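Local atomic coordinates of endo-1,4-beta-xylanase (Uncultured bacterium, PDB entry 7AX7), a protein that uses a divalent cobalt ion, through its CE4 polysaccharide deacetylase domain, to cleave acetyl groups from acetylated xylan as part of a multidomain xylanase. Residues S61-Q67 / E80-T84; T109-N113 / E196-W200. All blocks are in the same frame, centred on the assembly; numbering follows the deposited sequence.

Contact 1. Residues S61-Q67 / E80-T84. With CO (cobalt (II) ion), chain B.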
loop_
_atom_site.group_PDB
_atom_site.type_symbol
_atom_site.label_atom_id
_atom_site.label_comp_id
_atom_site.label_asym_id
_atom_site.label_seq_id
_atom_site.Cartn_x
_atom_site.Cartn_y
_atom_site.Cartn_z
ATOM N N SER A 61 0.933 2.644 -6.946
ATOM C CA SER A 61 1.906 2.004 -7.824
ATOM C C SER A 61 2.981 1.282 -7.016
ATOM O O SER A 61 3.549 1.852 -6.078
ATOM C CB SER A 61 2.555 3.043 -8.735
ATOM O OG SER A 61 3.567 2.446 -9.530
ATOM N N HIS A 62 3.258 0.028 -7.382
ATOM C CA HIS A 62 4.388 -0.720 -6.839
ATOM C C HIS A 62 5.352 -1.151 -7.956
ATOM O O HIS A 62 6.042 -2.168 -7.837
ATOM C CB HIS A 62 3.879 -1.926 -6.041
ATOM C CG HIS A 62 4.851 -2.452 -5.027
ATOM N ND1 HIS A 62 5.799 -1.661 -4.414
ATOM C CD2 HIS A 62 5.002 -3.692 -4.500
ATOM C CE1 HIS A 62 6.498 -2.390 -3.559
ATOM N NE2 HIS A 62 6.033 -3.626 -3.593
ATOM N N SER A 63 5.392 -0.380 -9.049
ATOM C CA SER A 63 6.156 -0.655 -10.272
ATOM C C SER A 63 5.438 -1.663 -11.170
ATOM O O SER A 63 4.368 -2.166 -10.809
ATOM C CB SER A 63 7.580 -1.143 -9.955
ATOM O OG SER A 63 7.629 -2.546 -9.738
ATOM N N TYR A 64 6.004 -1.950 -12.352
ATOM C CA TYR A 64 5.375 -2.892 -13.275
ATOM C C TYR A 64 5.873 -4.332 -13.101
ATOM O O TYR A 64 5.060 -5.261 -13.090
ATOM C CB TYR A 64 5.579 -2.445 -14.732
ATOM C CG TYR A 64 4.608 -3.147 -15.655
ATOM C CD1 TYR A 64 3.312 -2.674 -15.809
ATOM C CD2 TYR A 64 4.962 -4.312 -16.321
ATOM C CE1 TYR A 64 2.403 -3.318 -16.617
ATOM C CE2 TYR A 64 4.058 -4.970 -17.138
ATOM C CZ TYR A 64 2.776 -4.466 -17.278
ATOM O OH TYR A 64 1.856 -5.102 -18.088
ATOM N N THR A 65 7.188 -4.547 -12.957
ATOM C CA THR A 65 7.759 -5.890 -12.861
ATOM C C THR A 65 8.256 -6.237 -11.462
ATOM O O THR A 65 8.717 -7.362 -11.247
ATOM C CB THR A 65 8.923 -6.071 -13.854
ATOM O OG1 THR A 65 9.968 -5.143 -13.541
ATOM C CG2 THR A 65 8.470 -5.863 -15.283
ATOM N N HIS A 66 8.194 -5.304 -10.517
ATOM C CA HIS A 66 8.612 -5.553 -9.139
ATOM C C HIS A 66 10.055 -6.062 -9.074
ATOM O O HIS A 66 10.360 -7.062 -8.421
ATOM C CB HIS A 66 7.654 -6.529 -8.443
ATOM C CG HIS A 66 7.752 -6.497 -6.949
ATOM N ND1 HIS A 66 8.585 -7.333 -6.237
ATOM C CD2 HIS A 66 7.145 -5.704 -6.036
ATOM C CE1 HIS A 66 8.473 -7.068 -4.949
ATOM N NE2 HIS A 66 7.608 -6.082 -4.801
ATOM N N GLN A 67 10.950 -5.372 -9.761
ATOM C CA GLN A 67 12.372 -5.648 -9.625
ATOM C C GLN A 67 13.020 -4.561 -8.775
ATOM O O GLN A 67 12.415 -3.526 -8.486
ATOM C CB GLN A 67 13.050 -5.744 -10.994
ATOM C CG GLN A 67 12.531 -6.901 -11.845
ATOM C CD GLN A 67 13.135 -6.912 -13.245
ATOM O OE1 GLN A 67 14.009 -7.725 -13.544
ATOM N NE2 GLN A 67 12.675 -5.999 -14.102
ATOM N N GLU A 80 8.375 1.713 -16.482
ATOM C CA GLU A 80 7.689 0.949 -15.442
ATOM C C GLU A 80 6.575 1.775 -14.796
ATOM O O GLU A 80 5.446 1.301 -14.639
ATOM C CB GLU A 80 8.689 0.472 -14.389
ATOM C CG GLU A 80 9.643 -0.617 -14.881
ATOM C CD GLU A 80 9.388 -1.973 -14.245
ATOM O OE1 GLU A 80 8.686 -2.048 -13.214
ATOM O OE2 GLU A 80 9.906 -2.972 -14.776
ATOM N N MET A 81 6.872 3.024 -14.432
ATOM C CA MET A 81 5.871 3.862 -13.773
ATOM C C MET A 81 4.705 4.179 -14.708
ATOM O O MET A 81 3.531 4.002 -14.344
ATOM C CB MET A 81 6.524 5.145 -13.266
ATOM C CG MET A 81 7.679 4.907 -12.293
ATOM S SD MET A 81 7.173 3.958 -10.846
ATOM C CE MET A 81 5.968 5.127 -10.175
ATOM N N GLU A 82 5.002 4.646 -15.920
ATOM C CA GLU A 82 3.934 4.986 -16.860
ATOM C C GLU A 82 3.050 3.781 -17.170
ATOM O O GLU A 82 1.820 3.894 -17.192
ATOM C CB GLU A 82 4.534 5.561 -18.142
ATOM C CG GLU A 82 5.261 6.872 -17.900
ATOM C CD GLU A 82 6.155 7.289 -19.056
ATOM O OE1 GLU A 82 5.980 6.756 -20.175
ATOM O OE2 GLU A 82 7.035 8.153 -18.831
ATOM N N TRP A 83 3.654 2.624 -17.429
ATOM C CA TRP A 83 2.851 1.448 -17.743
ATOM C C TRP A 83 1.994 1.017 -16.561
ATOM O O TRP A 83 0.884 0.514 -16.760
ATOM C CB TRP A 83 3.748 0.299 -18.181
ATOM C CG TRP A 83 4.505 0.597 -19.427
ATOM C CD1 TRP A 83 4.144 1.461 -20.421
ATOM C CD2 TRP A 83 5.779 0.062 -19.799
ATOM N NE1 TRP A 83 5.107 1.484 -21.399
ATOM C CE2 TRP A 83 6.125 0.637 -21.044
ATOM C CE3 TRP A 83 6.664 -0.850 -19.203
ATOM C CZ2 TRP A 83 7.321 0.337 -21.704
ATOM C CZ3 TRP A 83 7.855 -1.152 -19.863
ATOM C CH2 TRP A 83 8.167 -0.561 -21.101
ATOM N N THR A 84 2.481 1.196 -15.328
ATOM C CA THR A 84 1.679 0.804 -14.174
ATOM C C THR A 84 0.497 1.746 -13.987
ATOM O O THR A 84 -0.636 1.298 -13.771
ATOM C CB THR A 84 2.547 0.761 -12.914
ATOM O OG1 THR A 84 3.572 -0.224 -13.083
ATOM C CG2 THR A 84 1.694 0.402 -11.686
HETATM CO CO CO B . 6.744 -5.625 -2.879
HETATM O O HOH W 1 3.015 3.929 -11.632
HETATM O O HOH W 2 10.535 -2.814 -11.159
#
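A metal-binding loop can be fixed by a single buried carboxylate, and here E80, Y64 and T84, the residues with most surface buried in the contact, show how. E80 reaches from its helix into the turn of 61-67. E80 OE1 accepts from two successive backbone amides, Y64 N at 2.8 Å and T65 N at 2.9 Å, while E80 OE2 takes a very short hydrogen bond from T65 OG1 at 2.5 Å. Both carboxylate oxygens thus bond to the loop. T65 OG1 also accepts from Q67 NE2 (2.9 Å), and a water joins Q67 N to E80 OE1, the latter hydrogen bond weak.

Y64 lies against the next helical turn, where its CD1 meets W83 CB at 3.8 Å. T84, whose OG1 is hydrogen-bonded to E80 O (2.9 Å), brings that hydroxyl to 3.4 Å from Y64 CB, and its CG2 lies 3.5 Å from S61 OG. A second water links S61 OG to M81 O.

Within the loop an ST motif forms, H66 N to S63 OG at 2.9 Å. The CA-to-CB bonds of H62 and H66 point away from the helix, and their NE2 atoms each bind cobalt at 2.2 Å. With D12 they form the Asp-His-His metal site characteristic of CE4 deacetylases, the histidines coming from an H-S-x-T-H sequence.

In the fold, 61-67 begins at the last residue of strand 58-61 and runs on as a loop toward helix 74-92, which carries E80. Backbone hydrogen bonds from S63 to G38 and Y64 to Q39 tie it to the segment after strand 33-36.

Contact 2. Residues T109-N113 / E196-W200; sequences TMYQN and EYKIW
An aromatic side chain can bridge a helix and a distant late segment of the chain, as Y111 does here. Segment 109-113 lies on a helix, with N113 ND2 hydrogen-bonded to T109 O at 3.0 Å. Y111 (chi1 -83°, chi2 -63°) directs its CA-to-CB bond toward 196-200, a loop that becomes a weakly bonded strand at about 199-200. The closest CA pair is Y111 and Y197, 5.5 Å apart, and the contact buries 240 Å².

E196 is extended and leads to Y197, which turns the chain with left-handed backbone angles (63/29). Y197 N is joined to Y111 O through one water, 2.8 Å from each. Y197 CA lies 3.5 Å from Y111 CD1. The Y197 side chain (chi1 m) starts away from the helix, yet its ring edge returns to it: Y197 CD1 is 3.8 Å from Y111 CB, and Y197 CE1 is 4.4 Å from Q112 CA. K198 resumes an extended course and places its O at the edge of the Y111 ring, 3.6 Å from Y111 CE1; its NZ is hydrogen-bonded to G205 O, outside the two segments. At I199, also extended, CB is 3.4 Å from Y111 OH. W200 makes backbone hydrogen bonds to F118 and Q120.

This surface contact, van der Waals with one water bridge, sets helix 108-113 beside strand 199-200, which pairs parallel with strand 118-123; F118 meets the Y111 ring, and I199 rests on F118 and Q120.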
loop_
_atom_site.group_PDB
_atom_site.type_symbol
_atom_site.label_atom_id
_atom_site.label_comp_id
_atom_site.label_asym_id
_atom_site.label_seq_id
_atom_site.Cartn_x
_atom_site.Cartn_y
_atom_site.Cartn_z
ATOM N N THR A 109 18.793 7.791 -8.856
ATOM C CA THR A 109 18.183 7.689 -10.179
ATOM C C THR A 109 16.666 7.543 -10.080
ATOM O O THR A 109 15.927 8.205 -10.817
ATOM C CB THR A 109 18.821 6.527 -10.942
ATOM O OG1 THR A 109 20.229 6.763 -11.033
ATOM C CG2 THR A 109 18.248 6.397 -12.357
ATOM N N MET A 110 16.183 6.721 -9.139
ATOM C CA MET A 110 14.740 6.586 -8.942
ATOM C C MET A 110 14.105 7.918 -8.552
ATOM O O MET A 110 13.103 8.339 -9.146
ATOM C CB MET A 110 14.448 5.517 -7.885
ATOM C CG MET A 110 14.711 4.113 -8.381
ATOM S SD MET A 110 14.722 2.885 -7.084
ATOM C CE MET A 110 12.967 2.851 -6.691
ATOM N N TYR A 111 14.666 8.592 -7.542
ATOM C CA TYR A 111 14.099 9.865 -7.109
ATOM C C TYR A 111 14.062 10.894 -8.240
ATOM O O TYR A 111 13.134 11.709 -8.304
ATOM C CB TYR A 111 14.892 10.426 -5.932
ATOM C CG TYR A 111 14.522 9.874 -4.567
ATOM C CD1 TYR A 111 13.251 10.066 -4.029
ATOM C CD2 TYR A 111 15.465 9.209 -3.796
ATOM C CE1 TYR A 111 12.925 9.584 -2.769
ATOM C CE2 TYR A 111 15.154 8.728 -2.535
ATOM C CZ TYR A 111 13.886 8.913 -2.029
ATOM O OH TYR A 111 13.598 8.432 -0.776
ATOM N N GLN A 112 15.063 10.880 -9.127
ATOM C CA GLN A 112 15.114 11.827 -10.236
ATOM C C GLN A 112 14.089 11.513 -11.322
ATOM O O GLN A 112 13.774 12.393 -12.135
ATOM C CB GLN A 112 16.520 11.837 -10.862
ATOM C CG GLN A 112 17.646 12.315 -9.930
ATOM C CD GLN A 112 19.045 11.960 -10.443
ATOM O OE1 GLN A 112 19.199 11.415 -11.532
ATOM N NE2 GLN A 112 20.071 12.269 -9.645
ATOM N N ASN A 113 13.579 10.282 -11.375
ATOM C CA ASN A 113 12.805 9.838 -12.525
ATOM C C ASN A 113 11.441 9.286 -12.150
ATOM O O ASN A 113 10.812 8.622 -12.980
ATOM C CB ASN A 113 13.594 8.796 -13.321
ATOM C CG ASN A 113 14.720 9.430 -14.120
ATOM O OD1 ASN A 113 14.464 10.096 -15.114
ATOM N ND2 ASN A 113 15.962 9.263 -13.665
ATOM N N GLU A 196 9.547 16.290 -3.694
ATOM C CA GLU A 196 10.517 15.454 -4.379
ATOM C C GLU A 196 11.629 15.030 -3.427
ATOM O O GLU A 196 11.927 15.702 -2.437
ATOM C CB GLU A 196 11.124 16.194 -5.569
ATOM C CG GLU A 196 10.244 16.250 -6.790
ATOM C CD GLU A 196 10.893 17.035 -7.914
ATOM O OE1 GLU A 196 10.860 18.287 -7.865
ATOM O OE2 GLU A 196 11.455 16.394 -8.833
ATOM N N TYR A 197 12.265 13.908 -3.754
ATOM C CA TYR A 197 13.452 13.451 -3.029
ATOM C C TYR A 197 13.131 13.134 -1.567
ATOM O O TYR A 197 13.995 13.241 -0.693
ATOM C CB TYR A 197 14.579 14.485 -3.118
ATOM C CG TYR A 197 14.802 15.051 -4.507
ATOM C CD1 TYR A 197 15.003 14.216 -5.598
ATOM C CD2 TYR A 197 14.794 16.428 -4.728
ATOM C CE1 TYR A 197 15.206 14.736 -6.878
ATOM C CE2 TYR A 197 14.999 16.951 -5.984
ATOM C CZ TYR A 197 15.201 16.102 -7.058
ATOM O OH TYR A 197 15.396 16.626 -8.314
ATOM N N LYS A 198 11.888 12.732 -1.299
ATOM C CA LYS A 198 11.430 12.394 0.040
ATOM C C LYS A 198 10.693 11.065 0.005
ATOM O O LYS A 198 10.022 10.738 -0.976
ATOM C CB LYS A 198 10.504 13.477 0.589
ATOM C CG LYS A 198 10.067 13.281 2.029
ATOM C CD LYS A 198 9.347 14.522 2.527
ATOM C CE LYS A 198 8.922 14.375 3.989
ATOM N NZ LYS A 198 10.089 14.411 4.921
ATOM N N ILE A 199 10.815 10.293 1.080
ATOM C CA ILE A 199 10.023 9.079 1.235
ATOM C C ILE A 199 9.313 9.134 2.584
ATOM O O ILE A 199 9.952 9.341 3.622
ATOM C CB ILE A 199 10.880 7.802 1.089
ATOM C CG1 ILE A 199 9.988 6.550 1.115
ATOM C CG2 ILE A 199 11.927 7.718 2.162
ATOM C CD1 ILE A 199 10.616 5.342 0.391
ATOM N N TRP A 200 7.992 8.943 2.564
ATOM C CA TRP A 200 7.116 9.193 3.703
ATOM C C TRP A 200 6.763 7.898 4.425
ATOM O O TRP A 200 6.430 6.895 3.790
ATOM C CB TRP A 200 5.802 9.836 3.253
ATOM C CG TRP A 200 5.861 11.158 2.562
ATOM C CD1 TRP A 200 6.009 11.383 1.220
ATOM C CD2 TRP A 200 5.696 12.442 3.170
ATOM N NE1 TRP A 200 5.968 12.739 0.958
ATOM C CE2 TRP A 200 5.779 13.411 2.139
ATOM C CE3 TRP A 200 5.501 12.873 4.489
ATOM C CZ2 TRP A 200 5.676 14.786 2.390
ATOM C CZ3 TRP A 200 5.391 14.245 4.733
ATOM C CH2 TRP A 200 5.479 15.179 3.691
HETATM O O HOH W 3 11.547 12.398 -6.062
#

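The two contacts differ in how they are held and in how near they lie to the metal. Contact 1 supplies two of the three protein ligands of cobalt and has three direct hydrogen bonds to the E80 carboxylate besides two water bridges; contact 2 has van der Waals contacts and one water bridge, with the I199 side chain about 12 Å from the cobalt. The centres of contact 1 and contact 2 are about 15 Å apart; the nearest atoms of contact 1 and contact 2 are about 5 Å apart and do not touch. They follow in series along the chain, and helix 74-92 connects them: it carries E80 of contact 1, while its I77 touches T109 and M110 of contact 2. M69 likewise meets both S63 and M110.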